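Local coordinates for 178aa long hypothetical molybdenum cofactor biosynthesis protein B (Sulfolobus tokodaii, PDB 3IWT) that probably takes part in molybdenum cofactor biosynthesis as a MoaB-type protein with a probable molybdopterin-binding domain, at residues 84-89 with 146-151; 102-107 with 136-141. All coordinates share one frame; numbering follows the deposited sequence.

Interaction 1 (84-89 with 146-151); sequences VIISTG and IVYLLP
Strands 84-88 and 146-150 run parallel, their axes 4.7 Å apart at closest approach, and the ladder between them accounts for backbone donors and acceptors in turn. Ile-85 N gives to Ile-146 O and Ile-85 O takes Tyr-148 N; Ser-87 repeats the pattern, its N bonded to Tyr-148 O at 2.9 Å, nearly along the C=O axis. The bond from Leu-150 N to Ser-87 O is as short but less straight (152°), its donor above the carbonyl plane. Where the strands end, Gly-89 N binds Leu-150 O, and Thr-88 OG1, anti to its own backbone N, donates to Pro-151 O at 2.7 Å. A water accepts from Ser-87 OG at 2.6 Å and donates in turn to Gly-89 O and Leu-150 O, bridging the C-terminal ends of the two strands. Leu-149 CD2 lies 3.3 Å from Ser-87 OG. Among Val-84, Ile-86, Tyr-148 and Leu-150, on one face, Val-84 CG1 meets the edge of the Tyr-148 ring in its plane, 3.8 Å from CD2, and Ile-86 CG2 presses tightly on Leu-150 CD1 (3.5 Å). The Tyr-148 hydroxyl is hydrogen-bonded to Tyr-133 of the second subunit. Helices 154-176 and 66-77 pack on the two faces, giving the three-layer alpha/beta sandwich of the MogA/MoaB fold, with these strands central in its sheet.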
loop_
_atom_site.group_PDB
_atom_site.type_symbol
_atom_site.label_atom_id
_atom_site.label_comp_id
_atom_site.label_asym_id
_atom_site.label_seq_id
_atom_site.Cartn_x
_atom_site.Cartn_y
_atom_site.Cartn_z
ATOM N N VAL A 84 -2.919 -27.659 -3.590
ATOM C CA VAL A 84 -1.785 -26.787 -3.859
ATOM C C VAL A 84 -1.735 -26.537 -5.377
ATOM O O VAL A 84 -1.946 -27.467 -6.191
ATOM C CB VAL A 84 -0.438 -27.441 -3.427
ATOM C CG1 VAL A 84 0.755 -26.489 -3.655
ATOM C CG2 VAL A 84 -0.475 -27.958 -1.975
ATOM N N ILE A 85 -1.421 -25.299 -5.731
ATOM C CA ILE A 85 -1.181 -24.887 -7.105
ATOM C C ILE A 85 0.286 -24.481 -7.206
ATOM O O ILE A 85 0.761 -23.680 -6.397
ATOM C CB ILE A 85 -2.067 -23.691 -7.520
ATOM C CG1 ILE A 85 -3.558 -24.043 -7.396
ATOM C CG2 ILE A 85 -1.703 -23.221 -8.965
ATOM C CD1 ILE A 85 -4.545 -22.838 -7.433
ATOM N N ILE A 86 0.972 -25.009 -8.217
ATOM C CA ILE A 86 2.347 -24.635 -8.509
ATOM C C ILE A 86 2.436 -24.150 -9.951
ATOM O O ILE A 86 2.017 -24.840 -10.898
ATOM C CB ILE A 86 3.331 -25.804 -8.286
ATOM C CG1 ILE A 86 3.239 -26.356 -6.852
ATOM C CG2 ILE A 86 4.799 -25.358 -8.620
ATOM C CD1 ILE A 86 4.201 -27.542 -6.577
ATOM N N SER A 87 2.963 -22.942 -10.125
ATOM C CA SER A 87 3.212 -22.446 -11.468
ATOM C C SER A 87 4.694 -22.341 -11.722
ATOM O O SER A 87 5.490 -22.114 -10.796
ATOM C CB SER A 87 2.511 -21.102 -11.733
ATOM O OG SER A 87 3.060 -20.052 -10.934
ATOM N N THR A 88 5.068 -22.465 -12.991
ATOM C CA THR A 88 6.435 -22.238 -13.414
ATOM C C THR A 88 6.455 -21.242 -14.563
ATOM O O THR A 88 5.802 -21.462 -15.575
ATOM C CB THR A 88 7.140 -23.550 -13.848
ATOM O OG1 THR A 88 8.425 -23.264 -14.450
ATOM C CG2 THR A 88 6.297 -24.394 -14.817
ATOM N N GLY A 89 7.229 -20.171 -14.389
ATOM C CA GLY A 89 7.432 -19.137 -15.398
ATOM C C GLY A 89 6.976 -17.737 -15.016
ATOM O O GLY A 89 5.971 -17.551 -14.315
ATOM N N ILE A 146 -2.735 -23.636 -1.016
ATOM C CA ILE A 146 -1.421 -23.026 -1.052
ATOM C C ILE A 146 -1.068 -22.799 -2.528
ATOM O O ILE A 146 -1.444 -23.583 -3.406
ATOM C CB ILE A 146 -0.357 -23.943 -0.405
ATOM C CG1 ILE A 146 -0.808 -24.410 0.995
ATOM C CG2 ILE A 146 1.026 -23.244 -0.357
ATOM C CD1 ILE A 146 -1.344 -23.294 1.929
ATOM N N VAL A 147 -0.354 -21.715 -2.799
ATOM C CA VAL A 147 0.042 -21.395 -4.153
ATOM C C VAL A 147 1.531 -21.078 -4.161
ATOM O O VAL A 147 1.979 -20.278 -3.342
ATOM C CB VAL A 147 -0.738 -20.174 -4.702
ATOM C CG1 VAL A 147 -0.236 -19.812 -6.111
ATOM C CG2 VAL A 147 -2.296 -20.410 -4.657
ATOM N N TYR A 148 2.280 -21.711 -5.071
ATOM C CA TYR A 148 3.705 -21.442 -5.247
ATOM C C TYR A 148 3.912 -20.940 -6.668
ATOM O O TYR A 148 3.523 -21.607 -7.629
ATOM C CB TYR A 148 4.564 -22.677 -5.010
ATOM C CG TYR A 148 4.590 -23.214 -3.588
ATOM C CD1 TYR A 148 5.481 -22.712 -2.655
ATOM C CD2 TYR A 148 3.749 -24.271 -3.192
ATOM C CE1 TYR A 148 5.519 -23.227 -1.352
ATOM C CE2 TYR A 148 3.768 -24.766 -1.899
ATOM C CZ TYR A 148 4.673 -24.267 -0.984
ATOM O OH TYR A 148 4.700 -24.788 0.302
ATOM N N LEU A 149 4.510 -19.756 -6.785
ATOM C CA LEU A 149 4.841 -19.164 -8.062
ATOM C C LEU A 149 6.336 -19.296 -8.285
ATOM O O LEU A 149 7.136 -18.564 -7.697
ATOM C CB LEU A 149 4.432 -17.682 -8.095
ATOM C CG LEU A 149 3.014 -17.305 -7.668
ATOM C CD1 LEU A 149 2.829 -15.748 -7.708
ATOM C CD2 LEU A 149 1.952 -18.053 -8.530
ATOM N N LEU A 150 6.720 -20.240 -9.139
ATOM C CA LEU A 150 8.123 -20.578 -9.338
ATOM C C LEU A 150 8.710 -20.028 -10.639
ATOM O O LEU A 150 7.979 -19.768 -11.581
ATOM C CB LEU A 150 8.304 -22.093 -9.304
ATOM C CG LEU A 150 7.766 -22.835 -8.067
ATOM C CD1 LEU A 150 8.083 -24.398 -8.140
ATOM C CD2 LEU A 150 8.304 -22.156 -6.737
ATOM N N PRO A 151 10.049 -19.927 -10.710
ATOM C CA PRO A 151 10.672 -19.523 -11.984
ATOM C C PRO A 151 10.502 -20.502 -13.159
ATOM O O PRO A 151 10.071 -21.672 -12.983
ATOM C CB PRO A 151 12.158 -19.369 -11.632
ATOM C CG PRO A 151 12.194 -19.283 -10.099
ATOM C CD PRO A 151 11.067 -20.188 -9.669
HETATM O O HOH W 1 5.273 -18.989 -11.928
#

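Interaction 2 (102-107 with 136-141); sequences TIRKLF and KASAGI
Phe-107, at the end of segment 102-107, sets one face of its ring against Gly-140 of strand 138-142. Gly-140 CA sits over the ring centre, 3.5 Å from the centroid and 8° off the normal, a nearly ideal CH-pi contact. Gly-140 suits this spot because a side chain would run into Phe-107 CD2. With chi1 at -64°, CG is anti to the carbonyl carbon, and the ring leans along the strand so that CE2 comes 3.5 Å from Ala-139 O. The opposite ring face carries Arg-104 CA and Ile-103 O, both offset toward the rim, so the phenyl is sandwiched between its own helical turn and the strand. An alanine in place of Phe-107 would remove the ring that Gly-140 CA and Val-147 pack against, and would probably loosen the turn on the sheet. Three residues earlier, Arg-104 extends with CG anti to the backbone N and bends at chi3 (61°), which brings its guanidinium near Ser-138. The two groups do not bond directly: NH1 and Ser-138 OG are 3.8 Å apart, and a water lying in the guanidinium plane accepts from NH1 at 2.8 Å and donates to OG. Ser-138 OG spends its own proton on Lys-136 O, 2.6 Å away. Arg-104 NH2 forms a salt bridge with Glu-112 of the fourth subunit, and Lys-136 NZ pairs with Glu-101. The direct grip is thus apolar, an aromatic face on glycine, while the polar part works through water and the arginine charge is probably balanced by the acid of the fourth subunit.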
loop_
_atom_site.group_PDB
_atom_site.type_symbol
_atom_site.label_atom_id
_atom_site.label_comp_id
_atom_site.label_asym_id
_atom_site.label_seq_id
_atom_site.Cartn_x
_atom_site.Cartn_y
_atom_site.Cartn_z
ATOM N N THR A 102 0.567 -10.332 -11.234
ATOM C CA THR A 102 -0.784 -10.750 -11.516
ATOM C C THR A 102 -1.405 -11.524 -10.324
ATOM O O THR A 102 -2.544 -11.252 -9.930
ATOM C CB THR A 102 -0.835 -11.608 -12.804
ATOM O OG1 THR A 102 -0.336 -10.829 -13.894
ATOM C CG2 THR A 102 -2.252 -12.080 -13.092
ATOM N N ILE A 103 -0.678 -12.494 -9.771
ATOM C CA ILE A 103 -1.267 -13.421 -8.805
ATOM C C ILE A 103 -1.072 -13.062 -7.342
ATOM O O ILE A 103 -1.943 -13.334 -6.506
ATOM C CB ILE A 103 -0.786 -14.880 -9.094
ATOM C CG1 ILE A 103 -1.220 -15.272 -10.512
ATOM C CG2 ILE A 103 -1.266 -15.885 -8.025
ATOM C CD1 ILE A 103 -2.727 -15.273 -10.781
ATOM N N ARG A 104 0.072 -12.455 -7.012
ATOM C CA ARG A 104 0.418 -12.238 -5.617
ATOM C C ARG A 104 -0.620 -11.398 -4.919
ATOM O O ARG A 104 -0.894 -11.590 -3.736
ATOM C CB ARG A 104 1.841 -11.618 -5.483
ATOM C CG ARG A 104 2.326 -11.488 -4.056
ATOM C CD ARG A 104 3.812 -11.161 -4.037
ATOM N NE ARG A 104 4.026 -9.897 -4.703
ATOM C CZ ARG A 104 5.246 -9.396 -4.934
ATOM N NH1 ARG A 104 6.313 -10.055 -4.558
ATOM N NH2 ARG A 104 5.372 -8.240 -5.531
ATOM N N LYS A 105 -1.257 -10.511 -5.676
ATOM C CA LYS A 105 -2.289 -9.643 -5.182
ATOM C C LYS A 105 -3.511 -10.385 -4.668
ATOM O O LYS A 105 -4.219 -9.862 -3.783
ATOM C CB LYS A 105 -2.767 -8.674 -6.301
ATOM C CG LYS A 105 -1.944 -7.468 -6.388
ATOM C CD LYS A 105 -2.435 -6.511 -7.448
ATOM C CE LYS A 105 -1.336 -6.229 -8.490
ATOM N NZ LYS A 105 -1.993 -6.096 -9.882
ATOM N N LEU A 106 -3.753 -11.570 -5.225
ATOM C CA LEU A 106 -4.920 -12.371 -4.916
ATOM C C LEU A 106 -4.821 -13.199 -3.633
ATOM O O LEU A 106 -5.817 -13.774 -3.171
ATOM C CB LEU A 106 -5.216 -13.310 -6.067
ATOM C CG LEU A 106 -5.267 -12.644 -7.455
ATOM C CD1 LEU A 106 -5.742 -13.734 -8.408
ATOM C CD2 LEU A 106 -6.131 -11.409 -7.536
ATOM N N PHE A 107 -3.626 -13.290 -3.081
ATOM C CA PHE A 107 -3.409 -14.074 -1.878
ATOM C C PHE A 107 -4.250 -13.509 -0.741
ATOM O O PHE A 107 -4.315 -12.289 -0.553
ATOM C CB PHE A 107 -1.909 -14.080 -1.485
ATOM C CG PHE A 107 -0.989 -14.754 -2.481
ATOM C CD1 PHE A 107 -1.437 -15.734 -3.347
ATOM C CD2 PHE A 107 0.385 -14.444 -2.496
ATOM C CE1 PHE A 107 -0.572 -16.383 -4.240
ATOM C CE2 PHE A 107 1.278 -15.116 -3.392
ATOM C CZ PHE A 107 0.778 -16.072 -4.259
ATOM N N LYS A 136 11.611 -13.263 -8.271
ATOM C CA LYS A 136 10.535 -12.876 -7.365
ATOM C C LYS A 136 9.601 -14.053 -7.043
ATOM O O LYS A 136 8.441 -13.849 -6.645
ATOM C CB LYS A 136 9.735 -11.731 -7.963
ATOM C CG LYS A 136 10.505 -10.503 -8.242
ATOM C CD LYS A 136 9.599 -9.403 -8.830
ATOM C CE LYS A 136 9.305 -9.639 -10.327
ATOM N NZ LYS A 136 8.691 -8.415 -10.887
ATOM N N ALA A 137 10.105 -15.280 -7.219
ATOM C CA ALA A 137 9.386 -16.481 -6.827
ATOM C C ALA A 137 8.741 -16.247 -5.455
ATOM O O ALA A 137 9.362 -15.685 -4.559
ATOM C CB ALA A 137 10.316 -17.709 -6.817
ATOM N N SER A 138 7.458 -16.622 -5.342
ATOM C CA SER A 138 6.604 -16.247 -4.213
ATOM C C SER A 138 5.644 -17.378 -3.880
ATOM O O SER A 138 5.448 -18.287 -4.690
ATOM C CB SER A 138 5.801 -14.989 -4.562
ATOM O OG SER A 138 6.637 -13.871 -4.786
ATOM N N ALA A 139 5.078 -17.331 -2.676
ATOM C CA ALA A 139 4.069 -18.300 -2.214
ATOM C C ALA A 139 2.992 -17.551 -1.403
ATOM O O ALA A 139 3.239 -16.457 -0.860
ATOM C CB ALA A 139 4.722 -19.455 -1.372
ATOM N N GLY A 140 1.793 -18.133 -1.369
ATOM C CA GLY A 140 0.681 -17.563 -0.659
ATOM C C GLY A 140 -0.427 -18.564 -0.415
ATOM O O GLY A 140 -0.322 -19.748 -0.779
ATOM N N ILE A 141 -1.485 -18.070 0.214
ATOM C CA ILE A 141 -2.611 -18.879 0.646
ATOM C C ILE A 141 -3.864 -18.192 0.085
ATOM O O ILE A 141 -4.006 -16.965 0.210
ATOM C CB ILE A 141 -2.697 -18.919 2.215
ATOM C CG1 ILE A 141 -1.440 -19.556 2.840
ATOM C CG2 ILE A 141 -3.958 -19.650 2.679
ATOM C CD1 ILE A 141 -1.073 -18.988 4.222
HETATM O O HOH W 2 7.373 -12.066 -2.986
#

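How the interactions relate
Strand 145-150 links the two contacts: in interaction 1 its partner is the parallel strand 84-88, and on its other edge it pairs with the antiparallel strand 138-142, which carries interaction 2. Leu-149 N and Val-147 N probably bond to Ser-138 O and Gly-140 O across that edge. Interaction 1 sits at the centre of the chain, a ladder of direct backbone bonds flanked by mostly apolar side chains. Interaction 2, whose centre lies about 10 Å from that of the chain, is also largely buried but smaller; its segments share no direct hydrogen bond, and ring packing and a water-mediated polar link serve instead. Phe-107 and Ile-103 also touch Val-147 and Leu-149 respectively.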